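PDB 3AFO: NADH kinase POS5, mitochondrial from Saccharomyces cerevisiae, which phosphorylates NADH, and NAD(+) about half as readily, at the expense of ATP, supplying NADPH as reductant for antioxidant defence. Local coordinates for residues T238-Y243 against S250-L255; R366-N369 against G373-S376; G125-G130 against F152-D157. All blocks are in the same frame, centred on the assembly; numbering follows the deposited sequence.

Interaction 1 of 3, residues T238-Y243 against S250-L255. With NAI (1,4-dihydronicotinamide adenine dinucleotide), chain C.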
# COMPACT_ATOMS: atom_id res chain seq x y z
N THR A 238 -18.48 2.83 8.93
CA THR A 238 -18.44 1.76 9.94
C THR A 238 -17.67 0.53 9.40
O THR A 238 -16.83 -0.04 10.10
CB THR A 238 -19.88 1.36 10.39
OG1 THR A 238 -20.45 2.46 11.11
CG2 THR A 238 -19.86 0.12 11.29
N GLY A 239 -17.94 0.16 8.15
CA GLY A 239 -17.26 -0.98 7.53
C GLY A 239 -15.84 -0.73 7.06
O GLY A 239 -15.17 -1.67 6.60
N SER A 240 -15.36 0.51 7.16
CA SER A 240 -13.98 0.84 6.75
C SER A 240 -12.94 0.11 7.60
O SER A 240 -11.83 -0.17 7.14
CB SER A 240 -13.72 2.36 6.79
OG SER A 240 -13.61 2.84 8.12
N THR A 241 -13.30 -0.24 8.82
CA THR A 241 -12.40 -1.00 9.68
C THR A 241 -12.59 -2.51 9.55
O THR A 241 -11.93 -3.29 10.24
CB THR A 241 -12.53 -0.54 11.16
OG1 THR A 241 -13.91 -0.55 11.55
CG2 THR A 241 -11.98 0.87 11.32
N ALA A 242 -13.45 -2.93 8.62
CA ALA A 242 -13.75 -4.37 8.44
C ALA A 242 -13.02 -4.91 7.20
O ALA A 242 -11.81 -4.67 7.06
CB ALA A 242 -15.27 -4.58 8.38
N TYR A 243 -13.70 -5.63 6.30
CA TYR A 243 -13.04 -6.21 5.11
C TYR A 243 -12.21 -5.17 4.33
O TYR A 243 -11.09 -5.45 3.88
CB TYR A 243 -14.07 -6.85 4.17
CG TYR A 243 -13.58 -7.98 3.27
CD1 TYR A 243 -14.50 -8.80 2.60
CD2 TYR A 243 -12.21 -8.25 3.09
CE1 TYR A 243 -14.09 -9.83 1.78
CE2 TYR A 243 -11.78 -9.31 2.27
CZ TYR A 243 -12.74 -10.09 1.61
OH TYR A 243 -12.36 -11.13 0.81
N SER A 250 -8.56 2.95 3.66
CA SER A 250 -8.36 3.96 4.70
C SER A 250 -9.38 3.80 5.82
O SER A 250 -10.46 3.22 5.63
CB SER A 250 -8.46 5.38 4.11
OG SER A 250 -7.41 5.62 3.17
N ILE A 251 -9.01 4.29 7.00
CA ILE A 251 -9.88 4.26 8.17
C ILE A 251 -10.73 5.52 8.12
O ILE A 251 -10.20 6.63 8.09
CB ILE A 251 -9.05 4.20 9.49
CG1 ILE A 251 -8.29 2.86 9.57
CG2 ILE A 251 -9.96 4.44 10.73
CD1 ILE A 251 -7.36 2.72 10.78
N VAL A 252 -12.04 5.34 8.07
CA VAL A 252 -12.95 6.46 7.86
C VAL A 252 -13.83 6.62 9.08
O VAL A 252 -14.51 5.68 9.50
CB VAL A 252 -13.81 6.24 6.60
CG1 VAL A 252 -14.71 7.45 6.34
CG2 VAL A 252 -12.90 5.97 5.38
N SER A 253 -13.80 7.81 9.67
CA SER A 253 -14.66 8.11 10.81
C SER A 253 -16.15 7.90 10.47
O SER A 253 -16.61 8.33 9.40
CB SER A 253 -14.44 9.55 11.28
OG SER A 253 -15.60 10.02 11.96
N PRO A 254 -16.91 7.27 11.39
CA PRO A 254 -18.33 7.01 11.12
C PRO A 254 -19.17 8.29 11.03
O PRO A 254 -20.36 8.21 10.72
CB PRO A 254 -18.77 6.15 12.31
CG PRO A 254 -17.79 6.50 13.41
CD PRO A 254 -16.48 6.67 12.67
N LEU A 255 -18.56 9.44 11.29
CA LEU A 255 -19.25 10.73 11.08
C LEU A 255 -19.11 11.29 9.67
O LEU A 255 -19.74 12.30 9.33
CB LEU A 255 -18.77 11.77 12.10
CG LEU A 255 -19.04 11.49 13.58
CD1 LEU A 255 -18.43 12.63 14.43
CD2 LEU A 255 -20.53 11.32 13.84
PA NAI C . -16.45 -12.82 10.98
O1A NAI C . -16.29 -13.20 12.42
O2A NAI C . -16.06 -13.98 9.91
O5B NAI C . -15.51 -11.63 10.57
C5B NAI C . -15.47 -10.59 11.41
C4B NAI C . -14.05 -10.29 11.73
O4B NAI C . -14.01 -8.89 11.32
C3B NAI C . -14.12 -10.32 13.26
O3B NAI C . -12.80 -10.31 13.80
C2B NAI C . -14.84 -9.00 13.54
O2B NAI C . -14.53 -8.49 14.83
C1B NAI C . -14.22 -8.07 12.49
N9A NAI C . -15.14 -6.96 12.13
C8A NAI C . -16.38 -7.06 11.64
N7A NAI C . -16.88 -5.83 11.45
C5A NAI C . -15.94 -4.94 11.81
C6A NAI C . -15.87 -3.55 11.84
N6A NAI C . -16.88 -2.76 11.43
N1A NAI C . -14.73 -2.99 12.29
C2A NAI C . -13.70 -3.71 12.70
N3A NAI C . -13.74 -5.04 12.68
C4A NAI C . -14.84 -5.67 12.25
O3 NAI C . -18.01 -12.41 10.57
PN NAI C . -18.86 -11.30 11.36
O1N NAI C . -18.26 -11.07 12.72
O2N NAI C . -20.27 -11.71 11.15
O5D NAI C . -18.62 -9.91 10.55
C5D NAI C . -18.90 -9.82 9.16
C4D NAI C . -17.82 -9.00 8.48
O4D NAI C . -16.69 -9.88 8.28
C3D NAI C . -18.17 -8.60 7.06
O3D NAI C . -19.00 -7.43 7.04
C2D NAI C . -16.77 -8.32 6.47
O2D NAI C . -16.49 -6.91 6.55
C1D NAI C . -15.83 -9.09 7.44
N1N NAI C . -14.97 -9.97 6.63
C2N NAI C . -13.61 -9.70 6.64
C3N NAI C . -12.73 -10.46 5.89
C7N NAI C . -11.22 -10.12 5.96
O7N NAI C . -10.37 -10.77 5.35
N7N NAI C . -10.91 -9.09 6.72
C4N NAI C . -13.23 -11.51 5.11
C5N NAI C . -14.61 -11.80 5.09
C6N NAI C . -15.50 -11.02 5.84
O HOH W 1 -11.07 0.75 4.71
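Ser-240 faces the short strand at 251-252 and puts its hydroxyl straight onto the backbone there: Val-252 N donates to Ser-240 OG over 3.0 Å with an N-H...O angle of 163°. A chi1 of 74° sets OG between its own backbone N and carbonyl carbon, and from that position the hydroxyl also bonds to Pro-237 O, so it is held by two hydrogen bonds, which should restrict its rotation. Its carbon, Ser-240 CB, rests 3.6 Å from Ser-250 O. A water then donates to both Ser-240 O and Ser-250 O, tying the two backbones together a second time. Beside this polar link, Thr-241 and Ile-251 cross at a slant and meet through their methyls, CG2 to CG2 at 4.1 Å. With that methyl turned to the strand, the other branch of Thr-241 serves the ligand: OG1 donates to the adenine N1A of NADH at 2.7 Å. The exocyclic N6A of the adenine gives a hydrogen to Thr-238 O, so backbone and side chain together read this edge of the base. Further along, the dihydronicotinamide lies over one face of the Tyr-243 ring, its C4N 3.6 Å above the ring plane, while Tyr-243 N donates to the ribose O2D. The Tyr-243 hydroxyl reaches Asp-230 and Arg-206 of the third subunit, and residues 251-252 pair with a parallel strand of the second. This is the C-terminal domain's side of the NADH pocket, built on the NAD kinase family's Thr-Gly-Ser-Thr-Ala-Tyr loop.

Interaction 2 of 3, residues R366-N369 against G373-S376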
# COMPACT_ATOMS: atom_id res chain seq x y z
N ARG A 366 -10.19 6.14 20.64
CA ARG A 366 -9.75 5.12 21.59
C ARG A 366 -9.85 3.71 21.01
O ARG A 366 -8.98 2.87 21.25
CB ARG A 366 -10.51 5.26 22.91
CG ARG A 366 -10.18 6.56 23.63
CD ARG A 366 -10.07 6.37 25.13
NE ARG A 366 -11.23 6.87 25.85
CZ ARG A 366 -11.46 8.16 26.12
NH1 ARG A 366 -10.60 9.08 25.70
NH2 ARG A 366 -12.54 8.52 26.79
N GLY A 367 -10.89 3.46 20.21
CA GLY A 367 -11.07 2.17 19.53
C GLY A 367 -9.98 1.86 18.51
O GLY A 367 -9.39 0.77 18.53
N ILE A 368 -9.70 2.81 17.62
CA ILE A 368 -8.66 2.57 16.60
C ILE A 368 -7.27 2.40 17.25
O ILE A 368 -6.51 1.51 16.85
CB ILE A 368 -8.66 3.61 15.42
CG1 ILE A 368 -8.24 5.02 15.88
CG2 ILE A 368 -10.04 3.64 14.74
CD1 ILE A 368 -8.03 6.01 14.73
N ASN A 369 -6.97 3.21 18.27
CA ASN A 369 -5.71 3.08 19.00
C ASN A 369 -5.58 1.78 19.78
O ASN A 369 -4.60 1.05 19.60
CB ASN A 369 -5.49 4.26 19.96
CG ASN A 369 -4.98 5.51 19.24
OD1 ASN A 369 -4.34 5.44 18.19
ND2 ASN A 369 -5.24 6.67 19.84
N GLY A 373 -4.70 -1.02 17.13
CA GLY A 373 -3.28 -0.71 17.22
C GLY A 373 -2.85 0.31 16.19
O GLY A 373 -1.76 0.18 15.59
N PHE A 374 -3.70 1.30 15.95
CA PHE A 374 -3.42 2.34 14.96
C PHE A 374 -2.12 3.06 15.31
O PHE A 374 -1.92 3.42 16.47
CB PHE A 374 -4.56 3.37 14.89
CG PHE A 374 -4.21 4.61 14.12
CD1 PHE A 374 -4.16 4.59 12.72
CD2 PHE A 374 -3.93 5.80 14.78
CE1 PHE A 374 -3.82 5.73 12.01
CE2 PHE A 374 -3.60 6.94 14.08
CZ PHE A 374 -3.55 6.91 12.69
N ASN A 375 -1.29 3.28 14.30
CA ASN A 375 0.02 3.89 14.43
C ASN A 375 0.78 3.47 15.69
O ASN A 375 1.21 4.31 16.46
CB ASN A 375 -0.06 5.43 14.35
CG ASN A 375 1.32 6.07 14.19
OD1 ASN A 375 2.14 5.59 13.42
ND2 ASN A 375 1.57 7.14 14.94
N SER A 376 0.93 2.16 15.87
CA SER A 376 1.70 1.63 16.99
C SER A 376 3.15 2.01 16.82
O SER A 376 3.74 1.83 15.74
CB SER A 376 1.59 0.10 17.05
OG SER A 376 0.26 -0.31 17.27
O HOH W 2 -2.18 2.23 18.93
O HOH W 3 -1.67 5.83 17.84
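Ile-368 O takes a hydrogen bond from Phe-374 N, six residues on, at 3.0 Å with an N-H...O angle of 161°, while Gly-373 N makes a weak bond to Asn-369 O and Gly-373, at a phi of 68°, turns the chain out of the helix. That turn brings Phe-374 back alongside the last turn of the helix. Its ring and the Ile-368 side chain run side by side in the same direction, and Ile-368 CD1 sits over one ring face, offset toward the rim, 4.1 Å from Phe-374 CD2. The opposite face has Asn-375 CB above it, so the ring is sandwiched between aliphatic carbons. Asn-369 comes in at the ring edge instead: its OD1 lies in the ring plane, 3.5 Å from Phe-374 CD2, with amide and ring planes turned 30° apart. Two waters complete the joint, both donating to Phe-374 O; one also donates to Asn-369 O, the other to Asn-369 OD1. The ND2 end of the same amide bonds to Leu-224 O of the second subunit, and Phe-271 of that subunit meets the Phe-374 ring edge-to-face. Beyond the turn, Ser-376 OG donates to Gly-373 O, over 2.7 Å and from above the carbonyl plane. The arrangement is a helix C-terminus ended by a glycine of positive phi, the C' position, closing helix 363-370 where the chain passes into the subunit interface.

Interaction 3 of 3, residues G125-G130 against F152-D157. With NAI (1,4-dihydronicotinamide adenine dinucleotide), chain C.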
# COMPACT_ATOMS: atom_id res chain seq x y z
N GLY A 125 -20.37 -9.61 14.71
CA GLY A 125 -21.36 -10.42 14.00
C GLY A 125 -22.73 -10.40 14.67
O GLY A 125 -23.76 -10.43 13.99
N THR A 126 -22.75 -10.33 16.00
CA THR A 126 -23.99 -10.29 16.76
C THR A 126 -24.78 -9.02 16.48
O THR A 126 -25.99 -9.08 16.21
CB THR A 126 -23.75 -10.44 18.28
OG1 THR A 126 -22.78 -11.48 18.50
CG2 THR A 126 -25.05 -10.81 19.00
N ILE A 127 -24.10 -7.88 16.53
CA ILE A 127 -24.69 -6.60 16.12
C ILE A 127 -25.20 -6.68 14.67
O ILE A 127 -26.35 -6.36 14.40
CB ILE A 127 -23.67 -5.45 16.24
CG1 ILE A 127 -23.17 -5.34 17.68
CG2 ILE A 127 -24.27 -4.13 15.78
CD1 ILE A 127 -22.12 -4.26 17.88
N LEU A 128 -24.33 -7.11 13.75
CA LEU A 128 -24.67 -7.19 12.33
C LEU A 128 -25.95 -8.00 12.04
O LEU A 128 -26.85 -7.51 11.36
CB LEU A 128 -23.47 -7.72 11.51
CG LEU A 128 -22.25 -6.79 11.43
CD1 LEU A 128 -21.21 -7.41 10.51
CD2 LEU A 128 -22.61 -5.40 10.92
N HIS A 129 -26.03 -9.22 12.57
CA HIS A 129 -27.22 -10.05 12.38
C HIS A 129 -28.46 -9.47 13.07
O HIS A 129 -29.56 -9.55 12.53
CB HIS A 129 -26.98 -11.50 12.84
CG HIS A 129 -25.75 -12.12 12.27
ND1 HIS A 129 -25.07 -13.15 12.89
CD2 HIS A 129 -25.05 -11.85 11.13
CE1 HIS A 129 -24.03 -13.50 12.16
NE2 HIS A 129 -23.99 -12.72 11.09
N GLY A 130 -28.27 -8.87 14.24
CA GLY A 130 -29.36 -8.22 14.97
C GLY A 130 -29.96 -7.05 14.21
O GLY A 130 -31.17 -6.98 14.02
N PHE A 152 -14.77 -5.00 17.33
CA PHE A 152 -14.53 -3.57 17.30
C PHE A 152 -15.74 -2.72 17.72
O PHE A 152 -15.57 -1.66 18.30
CB PHE A 152 -14.06 -3.15 15.90
CG PHE A 152 -13.67 -1.69 15.79
CD1 PHE A 152 -12.45 -1.24 16.30
CD2 PHE A 152 -14.51 -0.78 15.15
CE1 PHE A 152 -12.06 0.10 16.19
CE2 PHE A 152 -14.14 0.57 15.03
CZ PHE A 152 -12.91 1.02 15.55
N LEU A 153 -16.95 -3.20 17.42
CA LEU A 153 -18.16 -2.35 17.49
C LEU A 153 -18.84 -2.23 18.86
O LEU A 153 -19.39 -1.16 19.17
CB LEU A 153 -19.18 -2.76 16.42
CG LEU A 153 -18.69 -2.70 14.96
CD1 LEU A 153 -19.72 -3.27 14.01
CD2 LEU A 153 -18.32 -1.28 14.54
N SER A 154 -18.83 -3.29 19.67
CA SER A 154 -19.48 -3.26 20.99
C SER A 154 -18.69 -2.42 21.99
O SER A 154 -17.59 -2.81 22.38
CB SER A 154 -19.66 -4.68 21.53
OG SER A 154 -20.31 -5.53 20.59
N PRO A 155 -19.25 -1.27 22.42
CA PRO A 155 -18.46 -0.40 23.28
C PRO A 155 -18.43 -0.78 24.77
O PRO A 155 -17.61 -0.23 25.51
CB PRO A 155 -19.14 0.98 23.12
CG PRO A 155 -20.21 0.79 22.07
CD PRO A 155 -20.55 -0.66 22.11
N PHE A 156 -19.30 -1.69 25.21
CA PHE A 156 -19.44 -1.99 26.64
C PHE A 156 -19.05 -3.41 27.00
O PHE A 156 -19.41 -4.37 26.31
CB PHE A 156 -20.89 -1.76 27.11
CG PHE A 156 -21.39 -0.37 26.86
CD1 PHE A 156 -21.00 0.67 27.68
CD2 PHE A 156 -22.23 -0.11 25.78
CE1 PHE A 156 -21.44 1.97 27.44
CE2 PHE A 156 -22.66 1.18 25.53
CZ PHE A 156 -22.28 2.22 26.37
N ASP A 157 -18.34 -3.52 28.11
CA ASP A 157 -18.11 -4.80 28.78
C ASP A 157 -19.44 -5.20 29.40
O ASP A 157 -20.10 -4.37 30.01
CB ASP A 157 -17.08 -4.59 29.88
CG ASP A 157 -16.51 -5.89 30.42
OD1 ASP A 157 -17.27 -6.88 30.60
OD2 ASP A 157 -15.29 -5.91 30.69
PA NAI C . -16.45 -12.82 10.98
O1A NAI C . -16.29 -13.20 12.42
O2A NAI C . -16.06 -13.98 9.91
O5B NAI C . -15.51 -11.63 10.57
C5B NAI C . -15.47 -10.59 11.41
C4B NAI C . -14.05 -10.29 11.73
O4B NAI C . -14.01 -8.89 11.32
C3B NAI C . -14.12 -10.32 13.26
O3B NAI C . -12.80 -10.31 13.80
C2B NAI C . -14.84 -9.00 13.54
O2B NAI C . -14.53 -8.49 14.83
C1B NAI C . -14.22 -8.07 12.49
N9A NAI C . -15.14 -6.96 12.13
C8A NAI C . -16.38 -7.06 11.64
N7A NAI C . -16.88 -5.83 11.45
C5A NAI C . -15.94 -4.94 11.81
C6A NAI C . -15.87 -3.55 11.84
N6A NAI C . -16.88 -2.76 11.43
N1A NAI C . -14.73 -2.99 12.29
C2A NAI C . -13.70 -3.71 12.70
N3A NAI C . -13.74 -5.04 12.68
C4A NAI C . -14.84 -5.67 12.25
O3 NAI C . -18.01 -12.41 10.57
PN NAI C . -18.86 -11.30 11.36
O1N NAI C . -18.26 -11.07 12.72
O2N NAI C . -20.27 -11.71 11.15
O5D NAI C . -18.62 -9.91 10.55
C5D NAI C . -18.90 -9.82 9.16
C4D NAI C . -17.82 -9.00 8.48
O4D NAI C . -16.69 -9.88 8.28
C3D NAI C . -18.17 -8.60 7.06
O3D NAI C . -19.00 -7.43 7.04
C2D NAI C . -16.77 -8.32 6.47
O2D NAI C . -16.49 -6.91 6.55
C1D NAI C . -15.83 -9.09 7.44
N1N NAI C . -14.97 -9.97 6.63
C2N NAI C . -13.61 -9.70 6.64
C3N NAI C . -12.73 -10.46 5.89
C7N NAI C . -11.22 -10.12 5.96
O7N NAI C . -10.37 -10.77 5.35
N7N NAI C . -10.91 -9.09 6.72
C4N NAI C . -13.23 -11.51 5.11
C5N NAI C . -14.61 -11.80 5.09
C6N NAI C . -15.50 -11.02 5.84
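Ile-127 CG1 and Leu-153 CG each lie anti to the carbonyl carbon (chi1 -58° in both), and Ile-127 then runs on fully extended, chi2 178°, so that its CD1 arrives 3.6 Å from Leu-153 CB. Gly-125 and Thr-126 close the Gly-Gly-Asp-Gly-Thr signature of the NAD kinases, and the helix that begins within this motif packs here on the loop leaving strand 142-146 of the parallel sheet. The contact has no hydrogen bond of its own. Besides Leu-153, the delta methyl CD1 of Ile-127 meets Ser-154 OG at 3.5 Å, and Ala-144 and Thr-120 on neighbouring strands help surround it. What ties the loop to the motif is Asp-124, the first residue of the helix: its OD1 and OD2 take the backbone N-H groups of Leu-153 and Phe-152 respectively, and OD2 is hydrogen-bonded to NADH as well. The loop thereby holds its two side chains against the adenine. Phe-152 CB comes within 3.3 Å of C2A, its CD2 lies 3.6 Å from N1A with the ring nearly parallel to the adenine but slid outward past its N1A edge, and Leu-153 CD2 approaches N6A at 3.7 Å. Because the Phe-152 ring also packs on Thr-241, Leu-372 and Ile-368, an alanine here would keep the CB contact but would probably lose the ring's apolar cover beside N1A and open a gap toward helix 363-370. On the helix side Leu-128 CD1 packs near the ribose-linking O5D. Past it, the imidazole of His-129 has Gly-125 O 3.1 Å above its plane, offset toward the rim, and its NE2 stands 3.9 Å from the phosphate oxygen O2N.

Overall arrangement
Along the chain interaction 3 comes first, then interaction 1, then interaction 2. The centres of interactions 1 and 2 are about 13 Å apart. Those of interactions 1 and 3 are about 15 Å apart, and those of interactions 2 and 3 about 19 Å. Interaction 3 belongs to the parallel-sheet N-terminal domain and interaction 1 to the C-terminal one, so NADH is bound in the cleft between the two. Phe-152 is where all three converge: it packs on Thr-241 of interaction 1 and on Gly-367 of helix 363-370. Ile-251 in turn touches Ile-368 and Phe-374, so the C-terminal helix lies against both domains, and interactions 1 and 2 both adjoin the second subunit.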